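Local coordinates for protein toll-like receptor 13 (Mus musculus, PDB 4Z0C) that recognises and binds bacterial 23S ribosomal RNA through its leucine-rich-repeat ectodomain, signalling through MYD88 and TRAF6 to activate NF-kappa-B and the inflammatory response, at residues A[547-558]-A[571-582]; A[412-420]-A[436-446]. All coordinates share one frame; numbering follows the deposited sequence.

Contact 1. Residues A[547-558]-A[571-582]. With NAG (2-acetamido-2-deoxy-beta-D-glucopyranose), chain R.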
loop_
_atom_site.group_PDB
_atom_site.type_symbol
_atom_site.label_atom_id
_atom_site.label_comp_id
_atom_site.label_asym_id
_atom_site.label_seq_id
_atom_site.Cartn_x
_atom_site.Cartn_y
_atom_site.Cartn_z
ATOM N N PHE A 547 9.904 -19.275 12.026
ATOM C CA PHE A 547 11.319 -19.088 11.620
ATOM C C PHE A 547 12.195 -20.339 11.589
ATOM O O PHE A 547 13.414 -20.251 11.441
ATOM C CB PHE A 547 11.978 -17.992 12.469
ATOM C CG PHE A 547 11.328 -16.658 12.302
ATOM C CD1 PHE A 547 11.381 -16.005 11.071
ATOM C CD2 PHE A 547 10.633 -16.072 13.343
ATOM C CE1 PHE A 547 10.769 -14.780 10.894
ATOM C CE2 PHE A 547 10.015 -14.844 13.177
ATOM C CZ PHE A 547 10.093 -14.194 11.948
ATOM N N GLN A 548 11.557 -21.490 11.720
ATOM C CA GLN A 548 12.190 -22.798 11.625
ATOM C C GLN A 548 13.068 -22.897 10.368
ATOM O O GLN A 548 12.655 -22.518 9.270
ATOM C CB GLN A 548 11.086 -23.865 11.578
ATOM C CG GLN A 548 11.508 -25.309 11.793
ATOM C CD GLN A 548 11.719 -25.659 13.251
ATOM O OE1 GLN A 548 11.533 -24.825 14.141
ATOM N NE2 GLN A 548 12.101 -26.908 13.507
ATOM N N GLY A 549 14.288 -23.387 10.541
ATOM C CA GLY A 549 15.166 -23.686 9.429
ATOM C C GLY A 549 16.131 -22.556 9.128
ATOM O O GLY A 549 16.967 -22.670 8.229
ATOM N N LEU A 550 16.019 -21.474 9.896
ATOM C CA LEU A 550 16.764 -20.251 9.623
ATOM C C LEU A 550 17.981 -20.016 10.547
ATOM O O LEU A 550 18.232 -18.895 10.995
ATOM C CB LEU A 550 15.812 -19.052 9.644
ATOM C CG LEU A 550 14.901 -18.955 8.409
ATOM C CD1 LEU A 550 13.933 -17.791 8.505
ATOM C CD2 LEU A 550 15.757 -18.810 7.165
ATOM N N GLY A 551 18.738 -21.077 10.810
ATOM C CA GLY A 551 19.923 -20.986 11.646
ATOM C C GLY A 551 21.061 -20.140 11.096
ATOM O O GLY A 551 21.935 -19.716 11.841
ATOM N N SER A 552 21.060 -19.887 9.794
ATOM C CA SER A 552 22.097 -19.053 9.179
ATOM C C SER A 552 21.726 -17.571 9.113
ATOM O O SER A 552 22.554 -16.733 8.753
ATOM C CB SER A 552 22.425 -19.566 7.777
ATOM O OG SER A 552 21.258 -19.566 6.966
ATOM N N LEU A 553 20.480 -17.246 9.443
ATOM C CA LEU A 553 20.003 -15.873 9.281
ATOM C C LEU A 553 20.816 -14.916 10.139
ATOM O O LEU A 553 21.135 -15.222 11.290
ATOM C CB LEU A 553 18.516 -15.765 9.608
ATOM C CG LEU A 553 17.754 -14.524 9.132
ATOM C CD1 LEU A 553 17.642 -14.516 7.622
ATOM C CD2 LEU A 553 16.353 -14.430 9.776
ATOM N N GLN A 554 21.149 -13.758 9.576
ATOM C CA GLN A 554 21.926 -12.747 10.291
ATOM C C GLN A 554 21.133 -11.474 10.562
ATOM O O GLN A 554 21.393 -10.769 11.544
ATOM C CB GLN A 554 23.186 -12.393 9.508
ATOM C CG GLN A 554 24.115 -13.557 9.249
ATOM C CD GLN A 554 25.270 -13.175 8.323
ATOM O OE1 GLN A 554 25.294 -12.075 7.770
ATOM N NE2 GLN A 554 26.234 -14.078 8.168
ATOM N N GLU A 555 20.180 -11.171 9.682
ATOM C CA GLU A 555 19.404 -9.940 9.799
ATOM C C GLU A 555 17.915 -10.195 9.592
ATOM O O GLU A 555 17.522 -10.761 8.583
ATOM C CB GLU A 555 19.893 -8.919 8.777
ATOM C CG GLU A 555 19.345 -7.513 8.947
ATOM C CD GLU A 555 19.866 -6.559 7.873
ATOM O OE1 GLU A 555 19.829 -6.935 6.682
ATOM O OE2 GLU A 555 20.316 -5.441 8.211
ATOM N N LEU A 556 17.095 -9.783 10.551
ATOM C CA LEU A 556 15.635 -9.913 10.453
ATOM C C LEU A 556 15.029 -8.533 10.622
ATOM O O LEU A 556 15.330 -7.834 11.590
ATOM C CB LEU A 556 15.089 -10.872 11.518
ATOM C CG LEU A 556 13.591 -11.163 11.655
ATOM C CD1 LEU A 556 13.005 -11.626 10.345
ATOM C CD2 LEU A 556 13.361 -12.222 12.717
ATOM N N LEU A 557 14.244 -8.103 9.640
ATOM C CA LEU A 557 13.594 -6.800 9.703
ATOM C C LEU A 557 12.074 -7.003 9.784
ATOM O O LEU A 557 11.484 -7.489 8.825
ATOM C CB LEU A 557 13.939 -5.982 8.474
ATOM C CG LEU A 557 15.394 -5.813 8.047
ATOM C CD1 LEU A 557 15.397 -4.882 6.897
ATOM C CD2 LEU A 557 16.271 -5.269 9.175
ATOM N N LEU A 558 11.465 -6.686 10.928
ATOM C CA LEU A 558 10.027 -6.816 11.122
ATOM C C LEU A 558 9.432 -5.439 11.433
ATOM O O LEU A 558 8.277 -5.334 11.878
ATOM C CB LEU A 558 9.719 -7.766 12.280
ATOM C CG LEU A 558 10.148 -9.228 12.165
ATOM C CD1 LEU A 558 9.953 -9.920 13.515
ATOM C CD2 LEU A 558 9.407 -9.951 11.083
ATOM N N PHE A 571 12.021 -16.930 18.046
ATOM C CA PHE A 571 13.405 -16.642 17.667
ATOM C C PHE A 571 14.390 -17.762 18.004
ATOM O O PHE A 571 15.568 -17.657 17.690
ATOM C CB PHE A 571 13.886 -15.312 18.266
ATOM C CG PHE A 571 13.186 -14.111 17.697
ATOM C CD1 PHE A 571 12.507 -14.198 16.480
ATOM C CD2 PHE A 571 13.186 -12.905 18.375
ATOM C CE1 PHE A 571 11.844 -13.098 15.961
ATOM C CE2 PHE A 571 12.524 -11.801 17.863
ATOM C CZ PHE A 571 11.851 -11.896 16.660
ATOM N N ASP A 572 13.908 -18.845 18.605
ATOM C CA ASP A 572 14.797 -19.941 19.001
ATOM C C ASP A 572 15.671 -20.541 17.903
ATOM O O ASP A 572 16.808 -20.934 18.180
ATOM C CB ASP A 572 14.035 -21.043 19.734
ATOM C CG ASP A 572 13.864 -20.754 21.221
ATOM O OD1 ASP A 572 14.093 -19.595 21.644
ATOM O OD2 ASP A 572 13.474 -21.691 21.962
ATOM N N PRO A 573 15.158 -20.623 16.659
ATOM C CA PRO A 573 16.028 -21.154 15.599
ATOM C C PRO A 573 17.114 -20.184 15.149
ATOM O O PRO A 573 18.073 -20.637 14.530
ATOM C CB PRO A 573 15.050 -21.411 14.439
ATOM C CG PRO A 573 13.699 -21.516 15.084
ATOM C CD PRO A 573 13.748 -20.556 16.215
ATOM N N LEU A 574 16.969 -18.896 15.456
ATOM C CA LEU A 574 17.851 -17.857 14.917
ATOM C C LEU A 574 19.185 -17.693 15.649
ATOM O O LEU A 574 19.503 -16.604 16.133
ATOM C CB LEU A 574 17.121 -16.512 14.894
ATOM C CG LEU A 574 15.769 -16.456 14.179
ATOM C CD1 LEU A 574 15.278 -15.015 14.132
ATOM C CD2 LEU A 574 15.848 -17.057 12.765
ATOM N N ILE A 575 19.977 -18.755 15.726
ATOM C CA ILE A 575 21.141 -18.714 16.597
ATOM C C ILE A 575 22.243 -17.794 16.097
ATOM O O ILE A 575 22.991 -17.241 16.896
ATOM C CB ILE A 575 21.708 -20.122 16.916
ATOM C CG1 ILE A 575 22.243 -20.817 15.673
ATOM C CG2 ILE A 575 20.682 -20.974 17.623
ATOM C CD1 ILE A 575 23.705 -21.234 15.833
ATOM N N ASN A 576 22.331 -17.608 14.783
ATOM C CA ASN A 576 23.331 -16.716 14.224
ATOM C C ASN A 576 22.877 -15.282 14.004
ATOM O O ASN A 576 23.585 -14.500 13.389
ATOM C CB ASN A 576 23.932 -17.303 12.950
ATOM C CG ASN A 576 25.022 -18.310 13.252
ATOM O OD1 ASN A 576 25.316 -19.196 12.462
ATOM N ND2 ASN A 576 25.622 -18.178 14.417
ATOM N N LEU A 577 21.699 -14.930 14.498
ATOM C CA LEU A 577 21.198 -13.571 14.298
ATOM C C LEU A 577 22.146 -12.504 14.872
ATOM O O LEU A 577 22.617 -12.603 16.006
ATOM C CB LEU A 577 19.797 -13.393 14.881
ATOM C CG LEU A 577 19.014 -12.239 14.251
ATOM C CD1 LEU A 577 18.630 -12.569 12.816
ATOM C CD2 LEU A 577 17.780 -11.881 15.080
ATOM N N THR A 578 22.365 -11.470 14.072
ATOM C CA THR A 578 23.285 -10.383 14.346
ATOM C C THR A 578 22.570 -9.035 14.507
ATOM O O THR A 578 22.979 -8.189 15.304
ATOM C CB THR A 578 24.332 -10.334 13.209
ATOM O OG1 THR A 578 25.505 -11.040 13.633
ATOM C CG2 THR A 578 24.684 -8.905 12.803
ATOM N N LYS A 579 21.507 -8.844 13.727
ATOM C CA LYS A 579 20.701 -7.626 13.778
ATOM C C LYS A 579 19.209 -7.944 13.734
ATOM O O LYS A 579 18.768 -8.702 12.874
ATOM C CB LYS A 579 21.034 -6.728 12.604
ATOM C CG LYS A 579 20.124 -5.521 12.471
ATOM C CD LYS A 579 20.644 -4.576 11.379
ATOM C CE LYS A 579 19.782 -3.327 11.291
ATOM N NZ LYS A 579 20.241 -2.397 10.226
ATOM N N LEU A 580 18.448 -7.336 14.645
ATOM C CA LEU A 580 16.998 -7.472 14.707
ATOM C C LEU A 580 16.352 -6.094 14.796
ATOM O O LEU A 580 16.730 -5.293 15.637
ATOM C CB LEU A 580 16.594 -8.301 15.930
ATOM C CG LEU A 580 15.091 -8.354 16.190
ATOM C CD1 LEU A 580 14.453 -9.019 15.011
ATOM C CD2 LEU A 580 14.780 -9.119 17.467
ATOM N N ASP A 581 15.397 -5.806 13.919
ATOM C CA ASP A 581 14.634 -4.560 14.012
ATOM C C ASP A 581 13.112 -4.809 14.064
ATOM O O ASP A 581 12.529 -5.394 13.150
ATOM C CB ASP A 581 14.985 -3.628 12.854
ATOM C CG ASP A 581 14.257 -2.285 12.924
ATOM O OD1 ASP A 581 13.014 -2.244 12.824
ATOM O OD2 ASP A 581 14.929 -1.246 13.023
ATOM N N ILE A 582 12.492 -4.371 15.157
ATOM C CA ILE A 582 11.046 -4.371 15.312
ATOM C C ILE A 582 10.585 -2.992 15.765
ATOM O O ILE A 582 10.012 -2.819 16.856
ATOM C CB ILE A 582 10.584 -5.405 16.339
ATOM C CG1 ILE A 582 11.370 -6.697 16.151
ATOM C CG2 ILE A 582 9.089 -5.652 16.171
ATOM C CD1 ILE A 582 10.973 -7.799 17.090
HETATM C C1 NAG R . 28.226 -19.696 11.422
HETATM C C2 NAG R . 27.413 -20.800 10.760
HETATM C C3 NAG R . 28.260 -22.038 10.509
HETATM C C4 NAG R . 29.630 -21.724 9.910
HETATM C C5 NAG R . 30.296 -20.516 10.564
HETATM C C6 NAG R . 31.534 -20.103 9.759
HETATM C C7 NAG R . 25.181 -21.731 11.156
HETATM C C8 NAG R . 24.332 -22.436 12.170
HETATM N N2 NAG R . 26.300 -21.167 11.615
HETATM O O3 NAG R . 27.549 -22.875 9.629
HETATM O O4 NAG R . 30.485 -22.842 10.060
HETATM O O5 NAG R . 29.392 -19.427 10.671
HETATM O O6 NAG R . 32.498 -21.139 9.761
HETATM O O7 NAG R . 24.823 -21.682 9.981
#
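The F571 ring receives CE2 of F547 at its edge, 3.8 Å from F571 CE1, and L558 CD1 also lies near its plane, beside CZ. One face of the F547 ring carries CD2 of L556, displaced toward the rim. The two rings point the same way with planes 47° apart, an oblique pair in the buried interior between consecutive turns of this leucine-rich-repeat solenoid. L556 packs on the second segment at several points: with CG anti to the backbone N (chi1 179°) its CD2 reaches L574 CD1, the two side chains crossing at about a right angle, while its CB rests against L580 CD1. The other methyl of L574, CD2, lies 3.7 Å from L550 CB and also near L553 CD2.

Strands 555-557 and 579-581 run parallel, their axes 3° apart and 4.9 Å at closest approach. The ladder consists of L556 N to K579 O, D581 N to L556 O and L558 N to D581 O, the last 2.8 Å long. At its start Q554 O accepts two amides, K579 N nearly straight on and T578 N tilted out of the carbonyl plane. G551, S552, I575 and N576 neighbour a glycan sugar, N576 being a predicted N-glycosylation site; the modelled approach of its OD1 to the sugar is doubtfully close.

E555, L557, K579 and D581 project on the face opposite L556 and L580. D581 OD2 hydrogen-bonds the exocyclic amino group of an adenine in the bound RNA, while OD1 accepts from S583 N, which probably helps fix the carboxylate; K579 packs on an RNA sugar. The extended E555 and K579 chains lie side by side; E555 OE2 is 3.3 Å from K579 CD, and its salt bridge to K579 NZ is long, at 3.7 Å.

Contact 2. Residues A[412-420]-A[436-446]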
loop_
_atom_site.group_PDB
_atom_site.type_symbol
_atom_site.label_atom_id
_atom_site.label_comp_id
_atom_site.label_asym_id
_atom_site.label_seq_id
_atom_site.Cartn_x
_atom_site.Cartn_y
_atom_site.Cartn_z
ATOM N N ILE A 412 3.786 -5.667 -18.346
ATOM C CA ILE A 412 3.705 -7.110 -18.511
ATOM C C ILE A 412 2.649 -7.775 -17.625
ATOM O O ILE A 412 2.579 -7.606 -16.389
ATOM C CB ILE A 412 5.075 -7.765 -18.350
ATOM C CG1 ILE A 412 5.981 -7.314 -19.513
ATOM C CG2 ILE A 412 4.932 -9.293 -18.254
ATOM C CD1 ILE A 412 7.464 -7.461 -19.234
ATOM N N VAL A 413 1.816 -8.534 -18.312
ATOM C CA VAL A 413 0.563 -8.995 -17.783
ATOM C C VAL A 413 0.690 -10.483 -17.494
ATOM O O VAL A 413 -0.017 -11.028 -16.659
ATOM C CB VAL A 413 -0.516 -8.660 -18.834
ATOM C CG1 VAL A 413 -1.093 -9.908 -19.494
ATOM C CG2 VAL A 413 -1.539 -7.716 -18.266
ATOM N N THR A 414 1.633 -11.142 -18.161
ATOM C CA THR A 414 1.814 -12.569 -17.942
ATOM C C THR A 414 3.184 -13.038 -18.451
ATOM O O THR A 414 3.728 -12.493 -19.417
ATOM C CB THR A 414 0.669 -13.375 -18.619
ATOM O OG1 THR A 414 0.644 -14.723 -18.135
ATOM C CG2 THR A 414 0.812 -13.352 -20.128
ATOM N N ILE A 415 3.750 -14.024 -17.771
ATOM C CA ILE A 415 4.946 -14.723 -18.223
ATOM C C ILE A 415 4.770 -16.204 -17.891
ATOM O O ILE A 415 3.947 -16.563 -17.044
ATOM C CB ILE A 415 6.234 -14.199 -17.510
ATOM C CG1 ILE A 415 5.993 -14.020 -16.004
ATOM C CG2 ILE A 415 6.676 -12.879 -18.093
ATOM C CD1 ILE A 415 7.250 -13.713 -15.206
ATOM N N ASP A 416 5.511 -17.076 -18.557
ATOM C CA ASP A 416 5.486 -18.488 -18.177
ATOM C C ASP A 416 6.813 -19.198 -18.442
ATOM O O ASP A 416 7.825 -18.556 -18.748
ATOM C CB ASP A 416 4.335 -19.224 -18.872
ATOM C CG ASP A 416 4.377 -19.086 -20.392
ATOM O OD1 ASP A 416 5.490 -19.084 -20.979
ATOM O OD2 ASP A 416 3.284 -18.984 -21.000
ATOM N N ARG A 417 6.769 -20.527 -18.403
ATOM C CA ARG A 417 7.964 -21.362 -18.485
ATOM C C ARG A 417 8.677 -21.212 -19.823
ATOM O O ARG A 417 9.844 -21.591 -19.949
ATOM C CB ARG A 417 7.605 -22.838 -18.278
ATOM C CG ARG A 417 6.884 -23.429 -19.481
ATOM C CD ARG A 417 6.644 -24.917 -19.385
ATOM N NE ARG A 417 5.242 -25.198 -19.662
ATOM C CZ ARG A 417 4.566 -26.238 -19.194
ATOM N NH1 ARG A 417 5.161 -27.114 -18.393
ATOM N NH2 ARG A 417 3.287 -26.394 -19.521
ATOM N N TYR A 418 7.990 -20.634 -20.805
ATOM C CA TYR A 418 8.566 -20.500 -22.143
ATOM C C TYR A 418 9.116 -19.108 -22.383
ATOM O O TYR A 418 9.587 -18.806 -23.471
ATOM C CB TYR A 418 7.525 -20.811 -23.226
ATOM C CG TYR A 418 6.879 -22.178 -23.110
ATOM C CD1 TYR A 418 7.640 -23.344 -23.212
ATOM C CD2 TYR A 418 5.500 -22.303 -22.953
ATOM C CE1 TYR A 418 7.053 -24.592 -23.114
ATOM C CE2 TYR A 418 4.904 -23.542 -22.863
ATOM C CZ TYR A 418 5.684 -24.684 -22.944
ATOM O OH TYR A 418 5.078 -25.921 -22.857
ATOM N N SER A 419 9.077 -18.268 -21.358
ATOM C CA SER A 419 9.397 -16.860 -21.533
ATOM C C SER A 419 10.905 -16.577 -21.544
ATOM O O SER A 419 11.328 -15.576 -22.115
ATOM C CB SER A 419 8.732 -16.028 -20.432
ATOM O OG SER A 419 7.319 -16.127 -20.467
ATOM N N PHE A 420 11.708 -17.437 -20.909
ATOM C CA PHE A 420 13.156 -17.174 -20.748
ATOM C C PHE A 420 14.103 -18.308 -21.151
ATOM O O PHE A 420 15.174 -18.465 -20.571
ATOM C CB PHE A 420 13.474 -16.761 -19.303
ATOM C CG PHE A 420 12.631 -15.635 -18.805
ATOM C CD1 PHE A 420 12.880 -14.333 -19.217
ATOM C CD2 PHE A 420 11.572 -15.877 -17.947
ATOM C CE1 PHE A 420 12.085 -13.297 -18.773
ATOM C CE2 PHE A 420 10.772 -14.840 -17.493
ATOM C CZ PHE A 420 11.020 -13.555 -17.904
ATOM N N ILE A 436 2.197 -8.197 -13.074
ATOM C CA ILE A 436 2.113 -9.648 -13.009
ATOM C C ILE A 436 1.334 -10.074 -11.788
ATOM O O ILE A 436 1.681 -9.666 -10.671
ATOM C CB ILE A 436 3.495 -10.302 -13.034
ATOM C CG1 ILE A 436 4.215 -9.914 -14.321
ATOM C CG2 ILE A 436 3.354 -11.803 -12.957
ATOM C CD1 ILE A 436 5.743 -10.063 -14.274
ATOM N N ARG A 437 0.280 -10.879 -12.005
ATOM C CA ARG A 437 -0.665 -11.279 -10.943
ATOM C C ARG A 437 -0.433 -12.672 -10.381
ATOM O O ARG A 437 -0.681 -12.910 -9.196
ATOM C CB ARG A 437 -2.123 -11.149 -11.406
ATOM C CG ARG A 437 -2.578 -9.711 -11.408
ATOM C CD ARG A 437 -3.958 -9.494 -12.002
ATOM N NE ARG A 437 -4.128 -8.063 -12.232
ATOM C CZ ARG A 437 -5.254 -7.389 -12.036
ATOM N NH1 ARG A 437 -6.354 -8.013 -11.628
ATOM N NH2 ARG A 437 -5.282 -6.083 -12.267
ATOM N N THR A 438 0.042 -13.592 -11.213
ATOM C CA THR A 438 0.411 -14.919 -10.727
ATOM C C THR A 438 1.735 -15.389 -11.331
ATOM O O THR A 438 2.129 -14.968 -12.415
ATOM C CB THR A 438 -0.653 -16.007 -11.019
ATOM O OG1 THR A 438 -0.412 -16.562 -12.314
ATOM C CG2 THR A 438 -2.048 -15.443 -10.954
ATOM N N LEU A 439 2.413 -16.272 -10.609
ATOM C CA LEU A 439 3.668 -16.845 -11.060
ATOM C C LEU A 439 3.423 -18.326 -11.324
ATOM O O LEU A 439 2.970 -19.052 -10.438
ATOM C CB LEU A 439 4.715 -16.661 -9.969
ATOM C CG LEU A 439 6.157 -16.297 -10.299
ATOM C CD1 LEU A 439 6.285 -15.240 -11.414
ATOM C CD2 LEU A 439 6.838 -15.817 -9.012
ATOM N N ASN A 440 3.679 -18.766 -12.551
ATOM C CA ASN A 440 3.430 -20.157 -12.903
ATOM C C ASN A 440 4.647 -21.015 -12.591
ATOM O O ASN A 440 5.771 -20.505 -12.541
ATOM C CB ASN A 440 3.061 -20.283 -14.384
ATOM C CG ASN A 440 1.852 -19.442 -14.760
ATOM O OD1 ASN A 440 1.944 -18.553 -15.614
ATOM N ND2 ASN A 440 0.710 -19.709 -14.115
ATOM N N HIS A 441 4.429 -22.311 -12.391
ATOM C CA HIS A 441 5.531 -23.232 -12.130
ATOM C C HIS A 441 6.500 -23.242 -13.308
ATOM O O HIS A 441 6.091 -23.195 -14.480
ATOM C CB HIS A 441 5.021 -24.659 -11.882
ATOM C CG HIS A 441 4.498 -25.339 -13.113
ATOM N ND1 HIS A 441 3.270 -25.041 -13.664
ATOM C CD2 HIS A 441 5.047 -26.291 -13.904
ATOM C CE1 HIS A 441 3.083 -25.784 -14.743
ATOM N NE2 HIS A 441 4.145 -26.549 -14.910
ATOM N N GLY A 442 7.787 -23.288 -12.981
ATOM C CA GLY A 442 8.831 -23.416 -13.976
ATOM C C GLY A 442 9.117 -22.182 -14.805
ATOM O O GLY A 442 9.884 -22.266 -15.771
ATOM N N THR A 443 8.515 -21.047 -14.443
ATOM C CA THR A 443 8.666 -19.831 -15.249
ATOM C C THR A 443 10.134 -19.455 -15.458
ATOM O O THR A 443 10.492 -18.973 -16.524
ATOM C CB THR A 443 7.885 -18.625 -14.672
ATOM O OG1 THR A 443 6.481 -18.862 -14.791
ATOM C CG2 THR A 443 8.226 -17.335 -15.426
ATOM N N PHE A 444 10.974 -19.707 -14.449
ATOM C CA PHE A 444 12.395 -19.336 -14.503
ATOM C C PHE A 444 13.313 -20.559 -14.567
ATOM O O PHE A 444 14.504 -20.439 -14.325
ATOM C CB PHE A 444 12.787 -18.463 -13.297
ATOM C CG PHE A 444 11.793 -17.390 -12.978
ATOM C CD1 PHE A 444 11.742 -16.229 -13.726
ATOM C CD2 PHE A 444 10.893 -17.552 -11.935
ATOM C CE1 PHE A 444 10.812 -15.239 -13.447
ATOM C CE2 PHE A 444 9.965 -16.564 -11.638
ATOM C CZ PHE A 444 9.928 -15.400 -12.403
ATOM N N ARG A 445 12.753 -21.730 -14.861
ATOM C CA ARG A 445 13.536 -22.970 -14.963
ATOM C C ARG A 445 14.832 -22.887 -15.779
ATOM O O ARG A 445 15.852 -23.425 -15.345
ATOM C CB ARG A 445 12.680 -24.130 -15.496
ATOM C CG ARG A 445 12.274 -25.145 -14.458
ATOM C CD ARG A 445 12.735 -26.549 -14.844
ATOM N NE ARG A 445 14.152 -26.773 -14.550
ATOM C CZ ARG A 445 14.618 -27.279 -13.409
ATOM N NH1 ARG A 445 13.779 -27.623 -12.440
ATOM N NH2 ARG A 445 15.929 -27.442 -13.235
ATOM N N PRO A 446 14.801 -22.239 -16.967
ATOM C CA PRO A 446 16.029 -22.171 -17.769
ATOM C C PRO A 446 17.134 -21.305 -17.185
ATOM O O PRO A 446 18.277 -21.485 -17.576
ATOM C CB PRO A 446 15.555 -21.547 -19.088
ATOM C CG PRO A 446 14.089 -21.793 -19.127
ATOM C CD PRO A 446 13.641 -21.721 -17.715
HETATM O O HOH W 1 11.423 -19.455 -19.073
#
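I415 and T443 cross at about a right angle, I415 CD1 standing 3.8 Å from T443 CG2. I415 places CG1 between its backbone N and carbonyl carbon (chi1 44°), and from there CD1 also meets I436 CD1, L439 CD1 and F444 CZ. T443 turns CG2 anti to its own N, which sets this methyl over the centre of the F444 ring; its OG1 donates a hydrogen bond to N440 O, 2.9 Å away, from above the carbonyl plane. F420 and F444 lie side by side, CE2 to CE1 at 4.1 Å, and the F420 edge takes T443 O in its plane.

No direct hydrogen bond joins the segments. One water instead donates to R417 O and T443 O and accepts from F420 N at 2.7 Å. R417 starts with CG between its N and carbonyl carbon and bends at chi3 (129°), bringing the guanidinium beside H441, whose CE1 lies over one guanidinium face, planes 80° apart. H441 ND1 and N440 ND2 are held by E464.

These are convex-side connections of neighbouring leucine-rich repeats: 412-420 runs between strands 404-406 and 428-430, whereas 436-446 includes strand 438-439, which pairs in parallel with strand 462-463.

Overall arrangement
Both contacts join successive turns of one leucine-rich-repeat solenoid, the ectodomain of the receptor. Contact 2 comes first along the chain, between LRR 16 and LRR 17; contact 1 follows, joining LRR 22 to LRR 23 and beginning in LRR 21. Their centres are about 31 Å apart and their nearest atoms about 19 Å, so they do not touch. They sample different sides of the repeat. Contact 1 includes paired strands of the concave parallel ladder and reaches bound RNA, whereas contact 2 lies on the returning connections, about 12 Å from RNA at the nearest atoms, where R437 hydrogen-bonds D433 and N435 of the second subunit.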